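Long-range contacts in mucosa-associated lymphoid tissue lymphoma translocation protein 1 (Isoform 2) (Homo sapiens, PDB 3BFO), which is a paracaspase, probably a cysteine endopeptidase, represented here by its second Ig-like C2-type domain: residues Pro33-Phe38 with Tyr65-Tyr70; Gln5-Pro10 with Val26-Pro31. All coordinates share one frame; numbering follows the deposited sequence.

Contact 1: Pro33-Phe38 with Tyr65-Tyr70; sequences PHYQWF and YWCHVY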
loop_
_atom_site.group_PDB
_atom_site.type_symbol
_atom_site.label_atom_id
_atom_site.label_comp_id
_atom_site.label_asym_id
_atom_site.label_seq_id
_atom_site.Cartn_x
_atom_site.Cartn_y
_atom_site.Cartn_z
ATOM N N PRO A 33 -5.977 -8.159 -10.918
ATOM C CA PRO A 33 -6.261 -7.202 -9.832
ATOM C C PRO A 33 -5.816 -5.794 -10.130
ATOM O O PRO A 33 -4.766 -5.566 -10.747
ATOM C CB PRO A 33 -5.522 -7.777 -8.637
ATOM C CG PRO A 33 -5.387 -9.252 -8.969
ATOM C CD PRO A 33 -5.211 -9.314 -10.440
ATOM N N HIS A 34 -6.599 -4.855 -9.612
ATOM C CA HIS A 34 -6.277 -3.449 -9.509
ATOM C C HIS A 34 -5.994 -3.110 -8.046
ATOM O O HIS A 34 -6.377 -3.833 -7.130
ATOM C CB HIS A 34 -7.494 -2.644 -9.950
ATOM C CG HIS A 34 -7.824 -2.809 -11.380
ATOM N ND1 HIS A 34 -8.668 -3.788 -11.864
ATOM C CD2 HIS A 34 -7.441 -2.077 -12.448
ATOM C CE1 HIS A 34 -8.795 -3.643 -13.172
ATOM N NE2 HIS A 34 -8.043 -2.625 -13.558
ATOM N N TYR A 35 -5.321 -1.965 -7.899
ATOM C CA TYR A 35 -4.792 -1.557 -6.580
ATOM C C TYR A 35 -5.163 -0.093 -6.338
ATOM O O TYR A 35 -5.172 0.725 -7.264
ATOM C CB TYR A 35 -3.247 -1.640 -6.590
ATOM C CG TYR A 35 -2.743 -3.046 -6.853
ATOM C CD1 TYR A 35 -2.476 -3.932 -5.817
ATOM C CD2 TYR A 35 -2.620 -3.509 -8.159
ATOM C CE1 TYR A 35 -2.084 -5.229 -6.089
ATOM C CE2 TYR A 35 -2.265 -4.786 -8.451
ATOM C CZ TYR A 35 -1.992 -5.670 -7.405
ATOM O OH TYR A 35 -1.632 -6.982 -7.701
ATOM N N GLN A 36 -5.357 0.237 -5.067
ATOM C CA GLN A 36 -5.478 1.647 -4.681
ATOM C C GLN A 36 -4.967 1.769 -3.237
ATOM O O GLN A 36 -5.471 1.099 -2.356
ATOM C CB GLN A 36 -6.925 2.124 -4.759
ATOM C CG GLN A 36 -7.116 3.588 -4.199
ATOM C CD GLN A 36 -6.357 4.661 -4.949
ATOM O OE1 GLN A 36 -6.517 4.873 -6.146
ATOM N NE2 GLN A 36 -5.489 5.340 -4.233
ATOM N N TRP A 37 -3.951 2.619 -3.044
ATOM C CA TRP A 37 -3.392 2.812 -1.725
ATOM C C TRP A 37 -4.138 3.878 -0.941
ATOM O O TRP A 37 -4.675 4.844 -1.492
ATOM C CB TRP A 37 -1.921 3.261 -1.840
ATOM C CG TRP A 37 -1.020 2.113 -2.238
ATOM C CD1 TRP A 37 -0.663 1.749 -3.504
ATOM C CD2 TRP A 37 -0.439 1.155 -1.367
ATOM N NE1 TRP A 37 0.151 0.619 -3.473
ATOM C CE2 TRP A 37 0.277 0.240 -2.169
ATOM C CE3 TRP A 37 -0.412 0.987 0.000
ATOM C CZ2 TRP A 37 0.992 -0.852 -1.622
ATOM C CZ3 TRP A 37 0.274 -0.101 0.533
ATOM C CH2 TRP A 37 0.952 -1.013 -0.265
ATOM N N PHE A 38 -4.140 3.704 0.378
ATOM C CA PHE A 38 -4.786 4.609 1.312
ATOM C C PHE A 38 -3.819 4.940 2.417
ATOM O O PHE A 38 -2.997 4.125 2.805
ATOM C CB PHE A 38 -6.032 3.959 1.910
ATOM C CG PHE A 38 -7.132 3.778 0.888
ATOM C CD1 PHE A 38 -8.145 4.720 0.747
ATOM C CD2 PHE A 38 -7.135 2.682 0.025
ATOM C CE1 PHE A 38 -9.153 4.598 -0.255
ATOM C CE2 PHE A 38 -8.128 2.552 -0.953
ATOM C CZ PHE A 38 -9.121 3.521 -1.120
ATOM N N TYR A 65 -1.175 2.820 6.629
ATOM C CA TYR A 65 -1.412 2.613 5.169
ATOM C C TYR A 65 -1.983 1.252 4.922
ATOM O O TYR A 65 -1.747 0.307 5.657
ATOM C CB TYR A 65 -0.096 2.675 4.408
ATOM C CG TYR A 65 0.619 4.031 4.386
ATOM C CD1 TYR A 65 0.615 4.819 3.230
ATOM C CD2 TYR A 65 1.291 4.517 5.514
ATOM C CE1 TYR A 65 1.273 6.041 3.166
ATOM C CE2 TYR A 65 1.951 5.753 5.442
ATOM C CZ TYR A 65 1.949 6.476 4.291
ATOM O OH TYR A 65 2.628 7.664 4.202
ATOM N N TRP A 66 -2.710 1.140 3.818
ATOM C CA TRP A 66 -3.146 -0.163 3.324
ATOM C C TRP A 66 -3.518 0.009 1.853
ATOM O O TRP A 66 -3.611 1.121 1.352
ATOM C CB TRP A 66 -4.348 -0.687 4.097
ATOM C CG TRP A 66 -5.357 0.342 4.219
ATOM C CD1 TRP A 66 -5.368 1.445 5.106
ATOM C CD2 TRP A 66 -6.591 0.322 3.601
ATOM N NE1 TRP A 66 -6.519 2.147 4.935
ATOM C CE2 TRP A 66 -7.289 1.485 4.001
ATOM C CE3 TRP A 66 -7.163 -0.505 2.629
ATOM C CZ2 TRP A 66 -8.588 1.810 3.485
ATOM C CZ3 TRP A 66 -8.433 -0.179 2.134
ATOM C CH2 TRP A 66 -9.137 0.957 2.572
ATOM N N CYS A 67 -3.675 -1.132 1.200
ATOM C CA CYS A 67 -3.999 -1.162 -0.214
ATOM C C CYS A 67 -5.277 -1.939 -0.407
ATOM O O CYS A 67 -5.397 -3.048 0.102
ATOM C CB CYS A 67 -2.829 -1.801 -0.974
ATOM S SG CYS A 67 -2.949 -1.691 -2.749
ATOM N N HIS A 68 -6.207 -1.360 -1.161
ATOM C CA HIS A 68 -7.401 -2.089 -1.589
ATOM C C HIS A 68 -7.110 -2.743 -2.916
ATOM O O HIS A 68 -6.646 -2.086 -3.852
ATOM C CB HIS A 68 -8.596 -1.137 -1.720
ATOM C CG HIS A 68 -9.864 -1.847 -2.033
ATOM N ND1 HIS A 68 -10.461 -2.713 -1.152
ATOM C CD2 HIS A 68 -10.638 -1.863 -3.146
ATOM C CE1 HIS A 68 -11.577 -3.192 -1.671
ATOM N NE2 HIS A 68 -11.691 -2.730 -2.901
ATOM N N VAL A 69 -7.349 -4.052 -2.981
ATOM C CA VAL A 69 -7.032 -4.837 -4.167
ATOM C C VAL A 69 -8.328 -5.421 -4.689
ATOM O O VAL A 69 -9.121 -5.956 -3.933
ATOM C CB VAL A 69 -6.032 -5.954 -3.835
ATOM C CG1 VAL A 69 -5.616 -6.665 -5.075
ATOM C CG2 VAL A 69 -4.798 -5.368 -3.152
ATOM N N TYR A 70 -8.589 -5.273 -6.000
ATOM C CA TYR A 70 -9.948 -5.593 -6.439
ATOM C C TYR A 70 -10.017 -5.918 -7.913
ATOM O O TYR A 70 -9.172 -5.464 -8.731
ATOM C CB TYR A 70 -10.906 -4.417 -6.133
ATOM C CG TYR A 70 -10.615 -3.159 -6.898
ATOM C CD1 TYR A 70 -11.354 -2.829 -8.028
ATOM C CD2 TYR A 70 -9.569 -2.306 -6.530
ATOM C CE1 TYR A 70 -11.093 -1.705 -8.732
ATOM C CE2 TYR A 70 -9.308 -1.150 -7.236
ATOM C CZ TYR A 70 -10.052 -0.875 -8.351
ATOM O OH TYR A 70 -9.804 0.238 -9.094
HETATM O O HOH W 1 -7.462 1.555 -8.728
#
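W66 carries CG between its backbone N and its carbonyl carbon (chi1 48°), while F38 has CG anti to the carbonyl carbon; from these starts the indole and the phenyl ring come to lie over one another. The phenyl and the six-membered indole ring form an offset stack, centroids 4.4 Å apart and planes 10° from parallel. F38 CB sits over the five-membered half, 3.5 Å from W66 CE2. Further along this face, H34 CB rests on the Y70 ring, 3.5 Å from Y70 CZ, and a water that donates to Y35 O joins that carbonyl to Y70 OH.

On the other face C67 turns SG anti to the backbone N (chi1 -171°). C67 CB stands over the six-membered ring of W37, 3.6 Å from its centroid, and SG over the five-membered ring. C67 SG also meets the Y35 ring at its edge, 3.8 Å from Y35 CD1. W37 NE1 is hydrogen-bonded to K49 O. An alanine in place of W37 would probably open a gap over C67 CB and SG and leave K49 O without this partner.

Six backbone hydrogen bonds, two in each of the pairs H34-Y70, Q36-H68 and F38-W66, tie the strands together. This is the antiparallel pairing of strands C and F in an immunoglobulin domain, with W37 and C67 in the positions of the fold's core tryptophan and cysteine.

Contact 2: Gln5-Pro10 with Val26-Pro31; sequences QICVEP and VAVGSP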
loop_
_atom_site.group_PDB
_atom_site.type_symbol
_atom_site.label_atom_id
_atom_site.label_comp_id
_atom_site.label_asym_id
_atom_site.label_seq_id
_atom_site.Cartn_x
_atom_site.Cartn_y
_atom_site.Cartn_z
ATOM N N GLN A 5 -6.306 -12.946 -4.819
ATOM C CA GLN A 5 -5.657 -13.226 -3.545
ATOM C C GLN A 5 -4.372 -12.386 -3.395
ATOM O O GLN A 5 -3.508 -12.414 -4.265
ATOM C CB GLN A 5 -5.307 -14.726 -3.465
ATOM C CG GLN A 5 -4.580 -15.073 -2.169
ATOM C CD GLN A 5 -5.401 -14.750 -0.951
ATOM O OE1 GLN A 5 -6.547 -15.219 -0.799
ATOM N NE2 GLN A 5 -4.820 -13.968 -0.041
ATOM N N ILE A 6 -4.265 -11.679 -2.299
ATOM C CA ILE A 6 -3.030 -10.942 -1.984
ATOM C C ILE A 6 -1.982 -11.985 -1.546
ATOM O O ILE A 6 -2.207 -12.798 -0.582
ATOM C CB ILE A 6 -3.276 -9.905 -0.865
ATOM C CG1 ILE A 6 -4.243 -8.826 -1.393
ATOM C CG2 ILE A 6 -1.925 -9.244 -0.434
ATOM C CD1 ILE A 6 -4.627 -7.827 -0.377
ATOM N N CYS A 7 -0.820 -11.901 -2.200
ATOM C CA CYS A 7 0.279 -12.823 -1.910
ATOM C C CYS A 7 1.434 -12.100 -1.258
ATOM O O CYS A 7 2.147 -12.722 -0.478
ATOM C CB CYS A 7 0.725 -13.475 -3.198
ATOM S SG CYS A 7 -0.579 -14.591 -3.798
ATOM N N VAL A 8 1.663 -10.820 -1.593
ATOM C CA VAL A 8 2.747 -10.025 -0.976
ATOM C C VAL A 8 2.021 -8.932 -0.218
ATOM O O VAL A 8 1.256 -8.139 -0.794
ATOM C CB VAL A 8 3.724 -9.411 -1.964
ATOM C CG1 VAL A 8 4.769 -8.507 -1.252
ATOM C CG2 VAL A 8 4.437 -10.482 -2.773
ATOM N N GLU A 9 2.211 -8.949 1.105
ATOM C CA GLU A 9 1.658 -8.009 2.048
ATOM C C GLU A 9 2.669 -6.872 2.304
ATOM O O GLU A 9 3.870 -7.143 2.363
ATOM C CB GLU A 9 1.237 -8.682 3.361
ATOM C CG GLU A 9 0.042 -9.569 3.189
ATOM C CD GLU A 9 -1.337 -8.861 3.151
ATOM O OE1 GLU A 9 -1.420 -7.637 3.168
ATOM O OE2 GLU A 9 -2.367 -9.602 3.122
ATOM N N PRO A 10 2.207 -5.609 2.516
ATOM C CA PRO A 10 3.118 -4.539 2.876
ATOM C C PRO A 10 3.690 -4.812 4.274
ATOM O O PRO A 10 3.139 -5.603 5.036
ATOM C CB PRO A 10 2.238 -3.277 2.840
ATOM C CG PRO A 10 0.837 -3.777 3.072
ATOM C CD PRO A 10 0.805 -5.166 2.466
ATOM N N VAL A 26 1.096 -7.200 -3.636
ATOM C CA VAL A 26 0.983 -7.918 -4.902
ATOM C C VAL A 26 -0.082 -8.966 -4.771
ATOM O O VAL A 26 -0.077 -9.718 -3.791
ATOM C CB VAL A 26 2.291 -8.610 -5.311
ATOM C CG1 VAL A 26 2.144 -9.256 -6.723
ATOM C CG2 VAL A 26 3.443 -7.648 -5.277
ATOM N N ALA A 27 -0.995 -9.014 -5.716
ATOM C CA ALA A 27 -2.052 -9.992 -5.735
ATOM C C ALA A 27 -2.017 -10.750 -7.044
ATOM O O ALA A 27 -1.493 -10.267 -8.044
ATOM C CB ALA A 27 -3.414 -9.328 -5.570
ATOM N N VAL A 28 -2.619 -11.936 -7.030
ATOM C CA VAL A 28 -2.918 -12.703 -8.221
ATOM C C VAL A 28 -4.447 -12.765 -8.380
ATOM O O VAL A 28 -5.198 -12.436 -7.475
ATOM C CB VAL A 28 -2.315 -14.145 -8.132
ATOM C CG1 VAL A 28 -0.783 -14.108 -8.027
ATOM C CG2 VAL A 28 -2.916 -14.923 -6.940
ATOM N N GLY A 29 -4.891 -13.144 -9.560
ATOM C CA GLY A 29 -6.308 -13.314 -9.813
ATOM C C GLY A 29 -6.616 -13.044 -11.255
ATOM O O GLY A 29 -5.836 -12.409 -11.970
ATOM N N SER A 30 -7.790 -13.498 -11.671
ATOM C CA SER A 30 -8.278 -13.126 -12.992
ATOM C C SER A 30 -9.762 -12.888 -12.844
ATOM O O SER A 30 -10.466 -13.820 -12.374
ATOM C CB SER A 30 -8.025 -14.294 -13.967
ATOM O OG SER A 30 -8.512 -13.970 -15.267
ATOM N N PRO A 31 -10.270 -11.730 -13.304
ATOM C CA PRO A 31 -9.511 -10.664 -13.971
ATOM C C PRO A 31 -8.377 -10.095 -13.128
ATOM O O PRO A 31 -8.367 -10.163 -11.881
ATOM C CB PRO A 31 -10.572 -9.568 -14.199
ATOM C CG PRO A 31 -11.867 -10.355 -14.261
ATOM C CD PRO A 31 -11.714 -11.442 -13.267
#
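Backbone hydrogen bonds do most of the work between Q5-V8 and V26-V28. Q5 and V28 form a reciprocal pair, Q5 N to V28 O and V28 N to Q5 O, each 2.9 Å long. At the other end V26 N donates to V8 O, and V26 O is gripped twice: C7 N reaches it at 2.8 Å and V8 N at 3.0 Å. Both donors lie in the carbonyl plane, with V8 N on a lone pair and its N-H...O angle nearly straight at 173°. C7 and V8 thus share one partner, which makes a classic beta bulge and shifts the register by one residue past the I6-A27 pair. In the immunoglobulin fold this is strand A, at the margin of the smaller sheet, pairing with the inner strand B.

Packing contacts are fewer. V8 and V26 lie side by side on one face, V8 CB to V26 CB at 3.7 Å, and the CG2 methyl of each also touches the other's CB. On the opposite face A27 CB meets the carbonyl of Q5, 3.4 Å from Q5 O, while I6 CG1 stays looser, 4.3 Å from A27 CB.

The Q5 side-chain amide is held through both of its polar atoms. Q5 NE2 folds back to donate to I6 O at 2.9 Å, with that oxygen close to the amide plane, and OE1 accepts from Q76 NE2 of strand 75-85.

Contact 2 closes before contact 1 opens, with the turn after strand 21-28 leading into strand 34-39. Their centres lie 10 Å apart, one in each sheet of the immunoglobulin sandwich: contact 2 in the three-stranded sheet of 5-8, 21-28 and 51-54, contact 1 inside the larger sheet that holds 34-39 and 63-70. The two meet through the core. V69 spans the sheets, V69 CG1 3.5 Å from A27 CB and V69 CG2 3.7 Å from I6 CD1, and Y35 OH probably hydrogen-bonds A27 N. Residues on the inner faces of both contacts therefore share one interior, largely apolar but crossed by the Y35 bond, while the F38-W66 stack and the V8-V26 pair face outward.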